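Local coordinates for protein dihydrodipicolinate synthase (Bacillus anthracis, PDB 1XKY) that probably catalyses the condensation of pyruvate with aspartate semialdehyde in lysine biosynthesis, as a TIM-barrel lyase of the dihydrodipicolinate synthase family, at residues A95-D98 and L99-A103; L282-T285 and E286-V290; H244-L247 and V248-T251. All coordinates share one frame; numbering follows the deposited sequence.

Contact 1. Residues A95-D98 and L99-A103; sequences ASID and LTKKA
Helix 93-105, the connection between strands 84-87 and 110-114 in a beta-alpha-beta unit of the TIM barrel, carries in this stretch two side-chain pairs four residues apart, Ile97 with Lys101 and Asp98 with Lys102, and a hydroxyl-to-carbonyl bond from Thr100 to Ser96. Their common frame is regular alpha-helical bonding, for example Leu99 N to Ala95 O at 3.0 Å. At the next step the pattern doubles. Ser96 O takes both Thr100 N at 3.0 Å and the hydroxyl Thr100 OG1 at 2.6 Å, and the two donors arrive from opposite faces of its carbonyl plane. The Thr100 torsion explains the second bond: with chi1 at -65°, OG1 sits beside the backbone N and points back toward the N-terminal end of the helix, at the carbonyl of the preceding turn. That hydroxyl is also hydrogen-bonded to Thr88 OG1, while Ser96 OG bonds Ser90 N and Asn92 O.

On the more exposed side, Asp98 and Lys102 form a salt bridge, OD2 to NZ at 3.5 Å; Asp98 OD1 lies just as far from NZ, so the ammonium sits about evenly between the two oxygens. The carboxylate reaches it by turning CG opposite the backbone N (chi1 -171°), and the Lys102 chain, bent at its last torsion, brings CE within 3.3 Å of Asp98 OD2. A water donates to Asp98 OD1 at 2.5 Å and to Asp98 O, and accepts a weak bond from Lys102 NZ. Lys101 runs alongside Ile97, its NZ 3.7 Å from Ile97 CG2, a van der Waals contact between the ammonium end and a methyl. Ile133 of helix 123-135 touches Ser96, Ile97 and Thr100, whereas Leu99 meets helix 64-78.

The chemistry thus divides the helix: buried hydroxyls are satisfied by main-chain and threonine partners, whereas the ion pair, long and partly bridged by water, probably adds only modest electrostatic stabilisation.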
loop_
_atom_site.group_PDB
_atom_site.type_symbol
_atom_site.label_atom_id
_atom_site.label_comp_id
_atom_site.label_asym_id
_atom_site.label_seq_id
_atom_site.Cartn_x
_atom_site.Cartn_y
_atom_site.Cartn_z
ATOM N N ALA A 95 -29.183 7.566 11.436
ATOM C CA ALA A 95 -28.919 9.003 11.478
ATOM C C ALA A 95 -28.930 9.605 10.073
ATOM O O ALA A 95 -29.412 10.719 9.885
ATOM C CB ALA A 95 -27.594 9.293 12.178
ATOM N N SER A 96 -28.421 8.855 9.097
ATOM C CA SER A 96 -28.364 9.315 7.707
ATOM C C SER A 96 -29.763 9.504 7.116
ATOM O O SER A 96 -30.005 10.476 6.396
ATOM C CB SER A 96 -27.533 8.357 6.843
ATOM O OG SER A 96 -26.184 8.295 7.276
ATOM N N ILE A 97 -30.673 8.583 7.419
ATOM C CA ILE A 97 -32.087 8.733 7.053
ATOM C C ILE A 97 -32.696 9.993 7.697
ATOM O O ILE A 97 -33.339 10.789 7.020
ATOM C CB ILE A 97 -32.902 7.465 7.422
ATOM C CG1 ILE A 97 -32.551 6.327 6.447
ATOM C CG2 ILE A 97 -34.407 7.754 7.414
ATOM C CD1 ILE A 97 -32.986 4.944 6.896
ATOM N N ASP A 98 -32.478 10.182 8.994
ATOM C CA ASP A 98 -32.987 11.375 9.667
ATOM C C ASP A 98 -32.525 12.661 8.976
ATOM O O ASP A 98 -33.343 13.509 8.626
ATOM C CB ASP A 98 -32.560 11.414 11.129
ATOM C CG ASP A 98 -33.247 12.528 11.899
ATOM O OD1 ASP A 98 -34.484 12.458 12.074
ATOM O OD2 ASP A 98 -32.552 13.486 12.312
ATOM N N LEU A 99 -31.215 12.810 8.790
ATOM C CA LEU A 99 -30.671 14.044 8.207
ATOM C C LEU A 99 -31.122 14.221 6.755
ATOM O O LEU A 99 -31.319 15.340 6.287
ATOM C CB LEU A 99 -29.142 14.065 8.307
ATOM C CG LEU A 99 -28.417 15.347 7.895
ATOM C CD1 LEU A 99 -28.907 16.558 8.704
ATOM C CD2 LEU A 99 -26.937 15.167 8.060
ATOM N N THR A 100 -31.299 13.110 6.051
ATOM C CA THR A 100 -31.761 13.140 4.669
ATOM C C THR A 100 -33.184 13.711 4.596
ATOM O O THR A 100 -33.472 14.537 3.720
ATOM C CB THR A 100 -31.639 11.748 4.016
ATOM O OG1 THR A 100 -30.246 11.394 3.923
ATOM C CG2 THR A 100 -32.247 11.723 2.625
ATOM N N LYS A 101 -34.043 13.300 5.535
ATOM C CA LYS A 101 -35.404 13.847 5.658
ATOM C C LYS A 101 -35.359 15.341 5.908
ATOM O O LYS A 101 -36.065 16.098 5.264
ATOM C CB LYS A 101 -36.181 13.205 6.816
ATOM C CG LYS A 101 -36.309 11.688 6.786
ATOM C CD LYS A 101 -37.480 11.196 5.966
ATOM C CE LYS A 101 -37.588 9.675 6.014
ATOM N NZ LYS A 101 -37.792 9.159 7.396
ATOM N N LYS A 102 -34.534 15.753 6.867
ATOM C CA LYS A 102 -34.402 17.159 7.213
ATOM C C LYS A 102 -33.914 18.008 6.036
ATOM O O LYS A 102 -34.464 19.078 5.775
ATOM C CB LYS A 102 -33.496 17.331 8.436
ATOM C CG LYS A 102 -34.164 16.919 9.743
ATOM C CD LYS A 102 -33.149 16.543 10.796
ATOM C CE LYS A 102 -33.724 16.601 12.196
ATOM N NZ LYS A 102 -35.048 15.915 12.280
ATOM N N ALA A 103 -32.899 17.531 5.321
ATOM C CA ALA A 103 -32.441 18.207 4.102
ATOM C C ALA A 103 -33.557 18.294 3.054
ATOM O O ALA A 103 -33.746 19.338 2.429
ATOM C CB ALA A 103 -31.223 17.509 3.520
HETATM O O HOH W 1 -35.951 13.401 10.260
#

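Contact 2. Residues L282-T285 and E286-V290; sequences LPLT and EEERV
The carboxylate of Glu288 takes the main-chain N-H of Thr285 on the anti side of OE1, 16° out of its plane, at 2.8 Å from N to OE1. A second flat pair lies one residue further on: Glu286 CD sits in plane at the edge of the Arg289 guanidinium, and Arg289 NH2 reaches Glu286 OE1 at 3.2 Å in a salt bridge, on the syn side but well out of the carboxylate plane, so the two flat groups are not coplanar; weaker bonds come from NE.

Thr285 returns the first bond. Its OG1 accepts from Glu288 N at 3.0 Å, and the N-H...O angle of 167° shows a nearly straight approach. The hydroxyl can do this because chi1, 64°, places OG1 between the backbone N and the carbonyl carbon. Thr285 O then receives Arg289 N, which starts the helical ladder.

Leu284 lays its CG against Glu288 CB at 3.7 Å, the apolar part of the glutamate chain, and also touches Thr261 and Thr265 of helix 261-269. A water donates to both Glu288 OE1 and Pro283 O, tying the carboxylate to the incoming loop.

Reciprocal bonds between N-cap Thr285 and Glu288 make a capping box, here opening helix 286-297 at the protein surface.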
loop_
_atom_site.group_PDB
_atom_site.type_symbol
_atom_site.label_atom_id
_atom_site.label_comp_id
_atom_site.label_asym_id
_atom_site.label_seq_id
_atom_site.Cartn_x
_atom_site.Cartn_y
_atom_site.Cartn_z
ATOM N N LEU A 282 -6.501 22.655 11.886
ATOM C CA LEU A 282 -5.829 23.868 12.346
ATOM C C LEU A 282 -5.579 24.842 11.205
ATOM O O LEU A 282 -5.509 24.438 10.042
ATOM C CB LEU A 282 -4.479 23.513 12.986
ATOM C CG LEU A 282 -4.445 22.738 14.306
ATOM C CD1 LEU A 282 -3.014 22.417 14.697
ATOM C CD2 LEU A 282 -5.115 23.503 15.414
ATOM N N PRO A 283 -5.404 26.136 11.534
ATOM C CA PRO A 283 -4.908 27.078 10.532
ATOM C C PRO A 283 -3.547 26.665 9.977
ATOM O O PRO A 283 -2.771 26.011 10.667
ATOM C CB PRO A 283 -4.751 28.391 11.315
ATOM C CG PRO A 283 -5.557 28.239 12.519
ATOM C CD PRO A 283 -5.678 26.790 12.825
ATOM N N LEU A 284 -3.273 27.058 8.742
ATOM C CA LEU A 284 -1.948 26.905 8.156
ATOM C C LEU A 284 -0.913 27.619 9.021
ATOM O O LEU A 284 -1.187 28.690 9.564
ATOM C CB LEU A 284 -1.917 27.506 6.747
ATOM C CG LEU A 284 -2.128 26.610 5.528
ATOM C CD1 LEU A 284 -3.237 25.654 5.722
ATOM C CD2 LEU A 284 -2.366 27.473 4.296
ATOM N N THR A 285 0.270 27.027 9.154
ATOM C CA THR A 285 1.397 27.739 9.733
ATOM C C THR A 285 1.795 28.839 8.767
ATOM O O THR A 285 1.353 28.859 7.612
ATOM C CB THR A 285 2.620 26.828 9.999
ATOM O OG1 THR A 285 3.132 26.307 8.767
ATOM C CG2 THR A 285 2.246 25.694 10.912
ATOM N N GLU A 286 2.629 29.757 9.244
ATOM C CA GLU A 286 3.161 30.814 8.401
ATOM C C GLU A 286 3.959 30.223 7.244
ATOM O O GLU A 286 3.937 30.754 6.142
ATOM C CB GLU A 286 4.039 31.770 9.218
ATOM C CG GLU A 286 4.662 32.908 8.402
ATOM C CD GLU A 286 3.635 33.878 7.821
ATOM O OE1 GLU A 286 3.993 34.632 6.891
ATOM O OE2 GLU A 286 2.474 33.898 8.290
ATOM N N GLU A 287 4.650 29.121 7.504
ATOM C CA GLU A 287 5.443 28.438 6.480
ATOM C C GLU A 287 4.544 27.804 5.409
ATOM O O GLU A 287 4.809 27.934 4.211
ATOM C CB GLU A 287 6.347 27.373 7.122
ATOM C CG GLU A 287 7.456 27.945 8.029
ATOM C CD GLU A 287 6.982 28.418 9.412
ATOM O OE1 GLU A 287 5.835 28.116 9.831
ATOM O OE2 GLU A 287 7.775 29.103 10.095
ATOM N N GLU A 288 3.482 27.133 5.853
ATOM C CA GLU A 288 2.481 26.562 4.935
ATOM C C GLU A 288 1.779 27.644 4.110
ATOM O O GLU A 288 1.506 27.453 2.929
ATOM C CB GLU A 288 1.450 25.740 5.713
ATOM C CG GLU A 288 2.012 24.461 6.279
ATOM C CD GLU A 288 1.087 23.775 7.253
ATOM O OE1 GLU A 288 0.355 24.473 8.008
ATOM O OE2 GLU A 288 1.113 22.530 7.274
ATOM N N ARG A 289 1.509 28.777 4.746
ATOM C CA ARG A 289 0.879 29.926 4.095
ATOM C C ARG A 289 1.762 30.513 2.985
ATOM O O ARG A 289 1.291 30.773 1.881
ATOM C CB ARG A 289 0.559 31.000 5.142
ATOM C CG ARG A 289 -0.415 32.058 4.687
ATOM C CD ARG A 289 -0.315 33.304 5.540
ATOM N NE ARG A 289 0.972 33.972 5.328
ATOM C CZ ARG A 289 1.273 34.749 4.284
ATOM N NH1 ARG A 289 0.387 34.986 3.319
ATOM N NH2 ARG A 289 2.482 35.289 4.200
ATOM N N VAL A 290 3.042 30.721 3.293
ATOM C CA VAL A 290 4.027 31.190 2.308
ATOM C C VAL A 290 4.165 30.210 1.126
ATOM O O VAL A 290 4.232 30.623 -0.034
ATOM C CB VAL A 290 5.412 31.433 2.981
ATOM C CG1 VAL A 290 6.508 31.647 1.940
ATOM C CG2 VAL A 290 5.348 32.636 3.919
HETATM O O HOH W 2 -1.174 23.856 10.142
#

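Contact 3. Residues H244-L247 and V248-T251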
loop_
_atom_site.group_PDB
_atom_site.type_symbol
_atom_site.label_atom_id
_atom_site.label_comp_id
_atom_site.label_asym_id
_atom_site.label_seq_id
_atom_site.Cartn_x
_atom_site.Cartn_y
_atom_site.Cartn_z
ATOM N N HIS A 244 -4.934 21.741 -17.907
ATOM C CA HIS A 244 -4.829 20.542 -17.076
ATOM C C HIS A 244 -3.581 20.589 -16.196
ATOM O O HIS A 244 -3.631 20.232 -15.032
ATOM C CB HIS A 244 -4.821 19.285 -17.964
ATOM C CG HIS A 244 -4.429 18.028 -17.253
ATOM N ND1 HIS A 244 -5.262 17.372 -16.371
ATOM C CD2 HIS A 244 -3.291 17.295 -17.314
ATOM C CE1 HIS A 244 -4.652 16.291 -15.916
ATOM N NE2 HIS A 244 -3.452 16.226 -16.467
ATOM N N GLN A 245 -2.469 21.029 -16.770
ATOM C CA GLN A 245 -1.219 21.161 -16.028
ATOM C C GLN A 245 -1.341 22.144 -14.856
ATOM O O GLN A 245 -0.864 21.869 -13.752
ATOM C CB GLN A 245 -0.082 21.538 -16.984
ATOM C CG GLN A 245 0.379 20.331 -17.790
ATOM C CD GLN A 245 1.170 20.674 -19.035
ATOM O OE1 GLN A 245 1.404 19.808 -19.888
ATOM N NE2 GLN A 245 1.584 21.927 -19.153
ATOM N N LEU A 246 -2.004 23.267 -15.107
ATOM C CA LEU A 246 -2.304 24.255 -14.074
ATOM C C LEU A 246 -3.199 23.659 -12.987
ATOM O O LEU A 246 -2.925 23.816 -11.805
ATOM C CB LEU A 246 -2.994 25.475 -14.699
ATOM C CG LEU A 246 -3.405 26.612 -13.750
ATOM C CD1 LEU A 246 -2.185 27.224 -13.103
ATOM C CD2 LEU A 246 -4.202 27.671 -14.499
ATOM N N LEU A 247 -4.265 22.980 -13.399
ATOM C CA LEU A 247 -5.219 22.380 -12.469
ATOM C C LEU A 247 -4.518 21.425 -11.496
ATOM O O LEU A 247 -4.716 21.512 -10.280
ATOM C CB LEU A 247 -6.329 21.660 -13.244
ATOM C CG LEU A 247 -7.417 20.912 -12.458
ATOM C CD1 LEU A 247 -8.063 21.798 -11.410
ATOM C CD2 LEU A 247 -8.455 20.392 -13.433
ATOM N N VAL A 248 -3.668 20.556 -12.036
ATOM C CA VAL A 248 -2.919 19.575 -11.238
ATOM C C VAL A 248 -2.012 20.270 -10.225
ATOM O O VAL A 248 -1.968 19.894 -9.053
ATOM C CB VAL A 248 -2.061 18.640 -12.142
ATOM C CG1 VAL A 248 -1.111 17.779 -11.305
ATOM C CG2 VAL A 248 -2.954 17.758 -13.005
ATOM N N ARG A 249 -1.302 21.284 -10.694
ATOM C CA ARG A 249 -0.379 22.059 -9.872
ATOM C C ARG A 249 -1.128 22.759 -8.738
ATOM O O ARG A 249 -0.766 22.642 -7.562
ATOM C CB ARG A 249 0.313 23.095 -10.757
ATOM C CG ARG A 249 1.590 23.654 -10.214
ATOM C CD ARG A 249 2.491 24.100 -11.364
ATOM N NE ARG A 249 1.853 25.103 -12.217
ATOM C CZ ARG A 249 1.688 26.378 -11.873
ATOM N NH1 ARG A 249 2.085 26.815 -10.683
ATOM N NH2 ARG A 249 1.109 27.222 -12.714
ATOM N N VAL A 250 -2.180 23.486 -9.104
ATOM C CA VAL A 250 -2.990 24.208 -8.125
ATOM C C VAL A 250 -3.622 23.249 -7.108
ATOM O O VAL A 250 -3.591 23.499 -5.891
ATOM C CB VAL A 250 -4.060 25.078 -8.828
ATOM C CG1 VAL A 250 -5.117 25.597 -7.836
ATOM C CG2 VAL A 250 -3.378 26.236 -9.559
ATOM N N THR A 251 -4.171 22.147 -7.604
ATOM C CA THR A 251 -4.819 21.170 -6.739
ATOM C C THR A 251 -3.853 20.564 -5.727
ATOM O O THR A 251 -4.164 20.498 -4.538
ATOM C CB THR A 251 -5.503 20.058 -7.552
ATOM O OG1 THR A 251 -6.491 20.651 -8.404
ATOM C CG2 THR A 251 -6.190 19.077 -6.623
#
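His244 and Val248 meet through both main chain and side chain on helix 237-253. Val248 N donates to His244 O at 3.0 Å, while Val248 CG2 lies over one face of the imidazole in a CH-pi contact, 3.9 Å from the ring centroid and displaced toward the rim. The polar end of that ring looks outward to another chain: NE2 is hydrogen-bonded to Thr182 OG1 of the third subunit.

The following carbonyls are satisfied in turn. Gln245 O receives Arg249 N, and Leu246 O receives Val250 N at 2.8 Å, a bond nearly straight at hydrogen (174°). Leu247 O has two donors, both from Thr251: N at 2.8 Å and the hydroxyl OG1 at 2.7 Å. They approach from opposite faces of the carbonyl plane, and OG1 stands 40° out of it, away from any lone-pair direction. Thr251 presents the hydroxyl because chi1, -60°, sets OG1 beside its own backbone N; the same group comes 3.6 Å from Leu247 CD1. Both polar groups of this buried threonine that point back along the helix therefore share one acceptor.

Arg249 is satisfied at NH1 by Ser298 OG. Its NH2 passes 3.3 Å from Leu246 CD1, a close, oblique contact of guanidinium with methyl. Leu246 CD1 also packs on Val250 CG2, the two side chains pointing the same way.

Around this core, Leu247 touches Ile221, Met225 and Met228 of helix 218-234, and His244 touches Leu203 and Pro204 of helix 202-207. Val248 packs on Leu179, and Gln245 and Arg249 on Glu186, all of the third subunit, so helix 237-253 packs on helices 202-207 and 218-234 of its own chain and contributes residues to the interface with the third subunit.

How the contacts relate
Along the chain the order is contact 1, contact 3, contact 2. Contact 1 lies on helix 93-105, between the third and fourth strands of the eight-stranded barrel, whereas the other two follow the last strand, 212-215: contact 3 on helix 237-253 and contact 2 at the loop-to-helix start of helix 286-297. Contact 1 is about 36 Å, centre to centre, from each of the others, and contact 3 lies across the chain's centre from it. Contacts 2 and 3 are closer, about 21 Å between centres and about 11 Å between nearest atoms, without touching. The three therefore sample a barrel-wrapping helix and the C-terminal helical region, where contact 3 packs on the third subunit through several residues and contact 2 reaches the second through Leu282.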